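Local coordinates for BPH (Thiobacillus denitrificans, PDB 5OVS), which forms a tetradecameric double-ring homologue of the proteasome and probably hydrolyses peptide bonds within its inner cavity, at residues Ile5-Asp9 and Gly10-Ile14; Pro155-Asp158 and Ala159-Ala163. One frame throughout, in Å; residues are numbered along the deposited sequence.

Contact 1: Ile5-Asp9 and Gly10-Ile14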
ATOM      1  N   ILE K   5     -20.564 -36.992  -8.237  1.00 27.71           N
ATOM      2  CA  ILE K   5     -21.308 -37.938  -7.459  1.00 28.25           C
ATOM      3  C   ILE K   5     -22.748 -37.956  -7.963  1.00 29.33           C
ATOM      4  O   ILE K   5     -23.319 -36.914  -8.267  1.00 29.61           O
ATOM      5  CB  ILE K   5     -21.203 -37.602  -5.964  1.00 27.68           C
ATOM      6  CG1 ILE K   5     -21.556 -38.834  -5.133  1.00 27.65           C
ATOM      7  CG2 ILE K   5     -22.042 -36.380  -5.624  1.00 27.11           C
ATOM      8  CD1 ILE K   5     -21.083 -38.747  -3.711  1.00 27.87           C
ATOM      9  N   VAL K   6     -23.299 -39.156  -8.095  1.00 30.64           N
ATOM     10  CA  VAL K   6     -24.583 -39.354  -8.750  1.00 31.18           C
ATOM     11  C   VAL K   6     -25.376 -40.472  -8.073  1.00 32.69           C
ATOM     12  O   VAL K   6     -24.835 -41.509  -7.654  1.00 32.75           O
ATOM     13  CB  VAL K   6     -24.413 -39.685 -10.237  1.00 30.85           C
ATOM     14  CG1 VAL K   6     -25.773 -39.856 -10.897  1.00 31.25           C
ATOM     15  CG2 VAL K   6     -23.600 -38.603 -10.942  1.00 30.62           C
ATOM     16  N   ARG K   7     -26.676 -40.227  -8.007  1.00 34.00           N
ATOM     17  CA  ARG K   7     -27.642 -41.090  -7.399  1.00 35.79           C
ATOM     18  C   ARG K   7     -28.740 -41.287  -8.445  1.00 36.40           C
ATOM     19  O   ARG K   7     -29.415 -40.335  -8.816  1.00 37.79           O
ATOM     20  CB  ARG K   7     -28.171 -40.336  -6.184  1.00 37.08           C
ATOM     21  CG  ARG K   7     -29.084 -41.113  -5.269  1.00 39.14           C
ATOM     22  CD  ARG K   7     -30.027 -40.180  -4.531  1.00 39.37           C
ATOM     23  NE  ARG K   7     -31.164 -40.948  -4.041  1.00 40.56           N
ATOM     24  CZ  ARG K   7     -31.394 -41.262  -2.771  1.00 40.97           C
ATOM     25  NH1 ARG K   7     -30.585 -40.851  -1.802  1.00 40.16           N
ATOM     26  NH2 ARG K   7     -32.465 -41.984  -2.470  1.00 42.28           N
ATOM     27  N   LYS K   8     -28.911 -42.496  -8.962  1.00 36.59           N
ATOM     28  CA  LYS K   8     -29.936 -42.707  -9.983  1.00 36.81           C
ATOM     29  C   LYS K   8     -30.321 -44.160 -10.092  1.00 37.32           C
ATOM     30  O   LYS K   8     -29.454 -45.022 -10.136  1.00 36.50           O
ATOM     31  CB  LYS K   8     -29.450 -42.218 -11.348  1.00 36.59           C
ATOM     32  CG  LYS K   8     -30.413 -42.528 -12.479  1.00 37.26           C
ATOM     33  CD  LYS K   8     -29.907 -42.048 -13.827  1.00 37.87           C
ATOM     34  CE  LYS K   8     -30.858 -42.487 -14.932  1.00 39.02           C
ATOM     35  NZ  LYS K   8     -30.521 -41.917 -16.266  1.00 40.21           N
ATOM     36  N   ASP K   9     -31.631 -44.408 -10.153  1.00 37.94           N
ATOM     37  CA  ASP K   9     -32.199 -45.755 -10.311  1.00 39.57           C
ATOM     38  C   ASP K   9     -31.715 -46.794  -9.284  1.00 39.26           C
ATOM     39  O   ASP K   9     -31.352 -47.911  -9.657  1.00 39.25           O
ATOM     40  CB  ASP K   9     -31.945 -46.279 -11.734  1.00 40.25           C
ATOM     41  CG  ASP K   9     -32.645 -45.463 -12.799  1.00 40.45           C
ATOM     42  OD1 ASP K   9     -33.718 -44.892 -12.533  1.00 40.77           O
ATOM     43  OD2 ASP K   9     -32.125 -45.417 -13.925  1.00 41.79           O
ATOM     44  N   GLY K  10     -31.726 -46.426  -8.004  1.00 39.27           N
ATOM     45  CA  GLY K  10     -31.337 -47.341  -6.921  1.00 40.36           C
ATOM     46  C   GLY K  10     -29.842 -47.625  -6.836  1.00 40.57           C
ATOM     47  O   GLY K  10     -29.413 -48.536  -6.122  1.00 41.07           O
ATOM     48  N   ARG K  11     -29.055 -46.819  -7.543  1.00 40.13           N
ATOM     49  CA  ARG K  11     -27.617 -47.012  -7.694  1.00 40.02           C
ATOM     50  C   ARG K  11     -26.920 -45.701  -7.344  1.00 37.28           C
ATOM     51  O   ARG K  11     -27.442 -44.634  -7.641  1.00 36.46           O
ATOM     52  CB  ARG K  11     -27.307 -47.354  -9.149  1.00 42.50           C
ATOM     53  CG  ARG K  11     -27.458 -48.813  -9.529  1.00 45.46           C
ATOM     54  CD  ARG K  11     -26.111 -49.483  -9.401  1.00 48.99           C
ATOM     55  NE  ARG K  11     -26.019 -50.783 -10.050  1.00 52.98           N
ATOM     56  CZ  ARG K  11     -25.381 -51.023 -11.201  1.00 57.33           C
ATOM     57  NH1 ARG K  11     -24.764 -50.055 -11.888  1.00 57.60           N
ATOM     58  NH2 ARG K  11     -25.373 -52.261 -11.686  1.00 61.41           N
ATOM     59  N   ILE K  12     -25.731 -45.786  -6.749  1.00 35.22           N
ATOM     60  CA  ILE K  12     -24.957 -44.608  -6.394  1.00 33.14           C
ATOM     61  C   ILE K  12     -23.599 -44.724  -7.053  1.00 32.25           C
ATOM     62  O   ILE K  12     -22.976 -45.777  -7.003  1.00 31.64           O
ATOM     63  CB  ILE K  12     -24.830 -44.462  -4.864  1.00 33.53           C
ATOM     64  CG1 ILE K  12     -26.127 -43.888  -4.290  1.00 34.04           C
ATOM     65  CG2 ILE K  12     -23.652 -43.583  -4.482  1.00 33.18           C
ATOM     66  CD1 ILE K  12     -26.250 -43.991  -2.782  1.00 34.56           C
ATOM     67  N   ALA K  13     -23.152 -43.642  -7.694  1.00 31.06           N
ATOM     68  CA  ALA K  13     -21.840 -43.625  -8.329  1.00 30.11           C
ATOM     69  C   ALA K  13     -21.043 -42.398  -7.954  1.00 29.30           C
ATOM     70  O   ALA K  13     -21.592 -41.395  -7.510  1.00 28.65           O
ATOM     71  CB  ALA K  13     -21.963 -43.720  -9.832  1.00 29.97           C
ATOM     72  N   ILE K  14     -19.731 -42.512  -8.115  1.00 29.19           N
ATOM     73  CA  ILE K  14     -18.806 -41.449  -7.766  1.00 29.00           C
ATOM     74  C   ILE K  14     -17.620 -41.536  -8.718  1.00 29.82           C
ATOM     75  O   ILE K  14     -17.159 -42.639  -9.045  1.00 30.32           O
ATOM     76  CB  ILE K  14     -18.389 -41.526  -6.275  1.00 28.84           C
ATOM     77  CG1 ILE K  14     -17.559 -40.304  -5.880  1.00 28.00           C
ATOM     78  CG2 ILE K  14     -17.646 -42.823  -5.955  1.00 29.53           C
ATOM     79  CD1 ILE K  14     -17.326 -40.176  -4.393  1.00 27.67           C
TER
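Val-6 and Ala-13 form a hydrogen-bonded antiparallel pair in a hairpin whose strand segments 5-8 and 11-14 run at 167° and close through a type I' turn over Lys-8 to Arg-11. Val-6 N lies 2.9 Å from Ala-13 O, and Ala-13 N 2.7 Å from Val-6 O. At the turn Lys-8 N reaches Arg-11 O at 2.9 Å, whereas the return bond from Arg-11 N to Lys-8 O is longer, 3.2 Å, and bent, its donor standing above the carbonyl plane. Asp-9 and Gly-10 both take the positive phi values that this turn requires.

Side chains alternate between two faces. On one, Ile-5 and Ile-14 each hold CG1 anti to the backbone N (chi1 -160° and -173°), and their CD1 methyls meet at 4.1 Å; Arg-7 brings CG to 4.2 Å from Ile-12 CG1. The other face carries Val-6, Lys-8, Arg-11 and Ala-13. There Arg-11 bends at chi2 and forms a salt bridge with Glu-187.

The hairpin lies between strands 134-137 and 182-187 of its sheet. Its isoleucine face packs on strands 111-115 and 118-122, and Val-6 and Ala-13 lie against helix 159-173, as in the four-layer alpha-beta-beta-alpha sandwich of the proteasome (Ntn-hydrolase) fold.

Contact 2: Pro155-Asp158 and Ala159-Ala163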
ATOM      1  N   PRO K 155     -32.163 -42.133 -20.683  1.00 41.65           N
ATOM      2  CA  PRO K 155     -32.490 -43.460 -20.148  1.00 41.36           C
ATOM      3  C   PRO K 155     -31.413 -44.519 -20.348  1.00 41.29           C
ATOM      4  O   PRO K 155     -31.351 -45.481 -19.582  1.00 41.63           O
ATOM      5  CB  PRO K 155     -33.773 -43.846 -20.894  1.00 42.74           C
ATOM      6  CG  PRO K 155     -33.879 -42.920 -22.067  1.00 43.00           C
ATOM      7  CD  PRO K 155     -33.104 -41.688 -21.731  1.00 41.90           C
ATOM      8  N   SER K 156     -30.569 -44.354 -21.358  1.00 39.74           N
ATOM      9  CA  SER K 156     -29.490 -45.308 -21.588  1.00 39.43           C
ATOM     10  C   SER K 156     -28.309 -45.206 -20.588  1.00 38.27           C
ATOM     11  O   SER K 156     -27.427 -46.063 -20.596  1.00 37.93           O
ATOM     12  CB  SER K 156     -28.968 -45.119 -23.004  1.00 39.72           C
ATOM     13  OG  SER K 156     -28.511 -43.794 -23.168  1.00 39.68           O
ATOM     14  N   LEU K 157     -28.283 -44.179 -19.739  1.00 37.19           N
ATOM     15  CA  LEU K 157     -27.122 -43.934 -18.862  1.00 37.46           C
ATOM     16  C   LEU K 157     -27.443 -44.206 -17.398  1.00 36.83           C
ATOM     17  O   LEU K 157     -28.367 -43.619 -16.851  1.00 37.18           O
ATOM     18  CB  LEU K 157     -26.630 -42.488 -19.018  1.00 36.46           C
ATOM     19  CG  LEU K 157     -26.204 -42.082 -20.438  1.00 37.19           C
ATOM     20  CD1 LEU K 157     -25.935 -40.585 -20.549  1.00 37.10           C
ATOM     21  CD2 LEU K 157     -24.985 -42.871 -20.889  1.00 36.94           C
ATOM     22  N   ASP K 158     -26.678 -45.085 -16.763  1.00 36.77           N
ATOM     23  CA  ASP K 158     -26.848 -45.323 -15.335  1.00 37.59           C
ATOM     24  C   ASP K 158     -26.099 -44.237 -14.542  1.00 36.80           C
ATOM     25  O   ASP K 158     -25.522 -43.318 -15.131  1.00 36.21           O
ATOM     26  CB  ASP K 158     -26.414 -46.755 -14.952  1.00 39.25           C
ATOM     27  CG  ASP K 158     -24.908 -46.983 -15.051  1.00 40.74           C
ATOM     28  OD1 ASP K 158     -24.245 -46.311 -15.872  1.00 41.55           O
ATOM     29  OD2 ASP K 158     -24.395 -47.855 -14.306  1.00 41.56           O
ATOM     30  N   ALA K 159     -26.120 -44.319 -13.215  1.00 36.12           N
ATOM     31  CA  ALA K 159     -25.450 -43.308 -12.380  1.00 35.32           C
ATOM     32  C   ALA K 159     -23.956 -43.211 -12.674  1.00 34.42           C
ATOM     33  O   ALA K 159     -23.402 -42.118 -12.706  1.00 33.93           O
ATOM     34  CB  ALA K 159     -25.667 -43.597 -10.904  1.00 35.45           C
ATOM     35  N   GLU K 160     -23.302 -44.348 -12.889  1.00 34.15           N
ATOM     36  CA  GLU K 160     -21.870 -44.338 -13.165  1.00 33.91           C
ATOM     37  C   GLU K 160     -21.538 -43.634 -14.486  1.00 33.25           C
ATOM     38  O   GLU K 160     -20.617 -42.839 -14.561  1.00 33.33           O
ATOM     39  CB  GLU K 160     -21.312 -45.751 -13.149  1.00 34.33           C
ATOM     40  CG  GLU K 160     -19.806 -45.799 -13.328  1.00 35.08           C
ATOM     41  CD  GLU K 160     -19.208 -47.140 -12.964  1.00 35.83           C
ATOM     42  OE1 GLU K 160     -19.899 -48.171 -13.097  1.00 36.32           O
ATOM     43  OE2 GLU K 160     -18.038 -47.158 -12.549  1.00 36.64           O
ATOM     44  N   ALA K 161     -22.303 -43.917 -15.524  1.00 33.35           N
ATOM     45  CA  ALA K 161     -22.081 -43.291 -16.821  1.00 32.89           C
ATOM     46  C   ALA K 161     -22.294 -41.792 -16.751  1.00 31.99           C
ATOM     47  O   ALA K 161     -21.604 -41.029 -17.420  1.00 31.73           O
ATOM     48  CB  ALA K 161     -23.004 -43.911 -17.863  1.00 33.33           C
ATOM     49  N   VAL K 162     -23.249 -41.367 -15.933  1.00 31.67           N
ATOM     50  CA  VAL K 162     -23.505 -39.940 -15.760  1.00 31.08           C
ATOM     51  C   VAL K 162     -22.388 -39.261 -14.955  1.00 30.69           C
ATOM     52  O   VAL K 162     -21.945 -38.146 -15.304  1.00 30.23           O
ATOM     53  CB  VAL K 162     -24.877 -39.682 -15.121  1.00 30.82           C
ATOM     54  CG1 VAL K 162     -25.074 -38.199 -14.865  1.00 30.42           C
ATOM     55  CG2 VAL K 162     -25.976 -40.216 -16.035  1.00 31.20           C
ATOM     56  N   ALA K 163     -21.939 -39.928 -13.893  1.00 29.93           N
ATOM     57  CA  ALA K 163     -20.844 -39.423 -13.056  1.00 29.82           C
ATOM     58  C   ALA K 163     -19.572 -39.297 -13.867  1.00 29.92           C
ATOM     59  O   ALA K 163     -18.886 -38.288 -13.797  1.00 28.86           O
ATOM     60  CB  ALA K 163     -20.610 -40.344 -11.873  1.00 29.85           C
TER
HETATM   61  O   HOH W   1     -22.236 -48.862 -13.759  1.00 25.35           O
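Asp-158 meets Ala-161 across the first turn of helix 159-173, and its side chain is a worked example of an N-cap. From CB, which stands beside the start of the helix, the chain turns with CG set between the backbone N and the carbonyl carbon (chi1 70°), so that the carboxylate folds back over the first turn. CG thereby comes near the amide nitrogens of Ala-159 and Glu-160.

The two carboxylate oxygens then take different tasks. OD1 accepts the capping bond from Ala-161 N at 3.1 Å, with an N-H...O angle of 157°; the donor lies above the carboxylate plane, 46° out of it. The same oxygen, Asp-158 OD1, rests 3.4 Å from Ala-161 CB. On the other branch, Asp-158 OD2 lies 3.9 Å from Glu-160 CB. The like-charged ends come no nearer than the 4.7 Å between Asp-158 OD2 and Glu-160 OE1; a site modelled as water lies between them, but so close to both that the bridge is doubtful. The amide dipoles at this helix end would be expected to favour a negatively charged Asp-158.

Backbone and apolar contacts complete the turn. Val-162 N donates to Asp-158 O at 3.1 Å, the first helical bond beside the cap. Leu-157 CB packs against Val-162 CG2, the N'-to-N4 pairing of a hydrophobic staple beside the N-cap, and Leu-157 CD2 also touches Ala-161 CB at 3.8 Å.

Outward from this turn, Glu-160 OE2 is hydrogen-bonded to Ser-183 OG on strand 182-187. The capped end touches helix 141-151 through Leu-157 on Ala-151 and Val-162 on Met-148, and the hairpin strands 3-8 and 11-16 through Ala-159 and Ala-163.

Overall arrangement
Contacts 1 and 2 are neighbours in space though far apart in sequence, their centres about 8 Å apart on the same side of the chain's centre. The hairpin of 5-14 packs against the capped helix start of 155-163, and Ala-13 CB lies 3.4 Å from Glu-160 CA. Polar links supplement this packing: Lys-8 NZ lies 2.8 Å from Leu-157 O, a probable hydrogen bond, and Arg-11 NH1 reaches Asp-158 OD2 at 3.3 Å in a long, weak ion pair. Asp-158 therefore serves both its own helix and, loosely, the adjoining sheet. Together the contacts join one helical layer to a sheet of the proteasome-type sandwich.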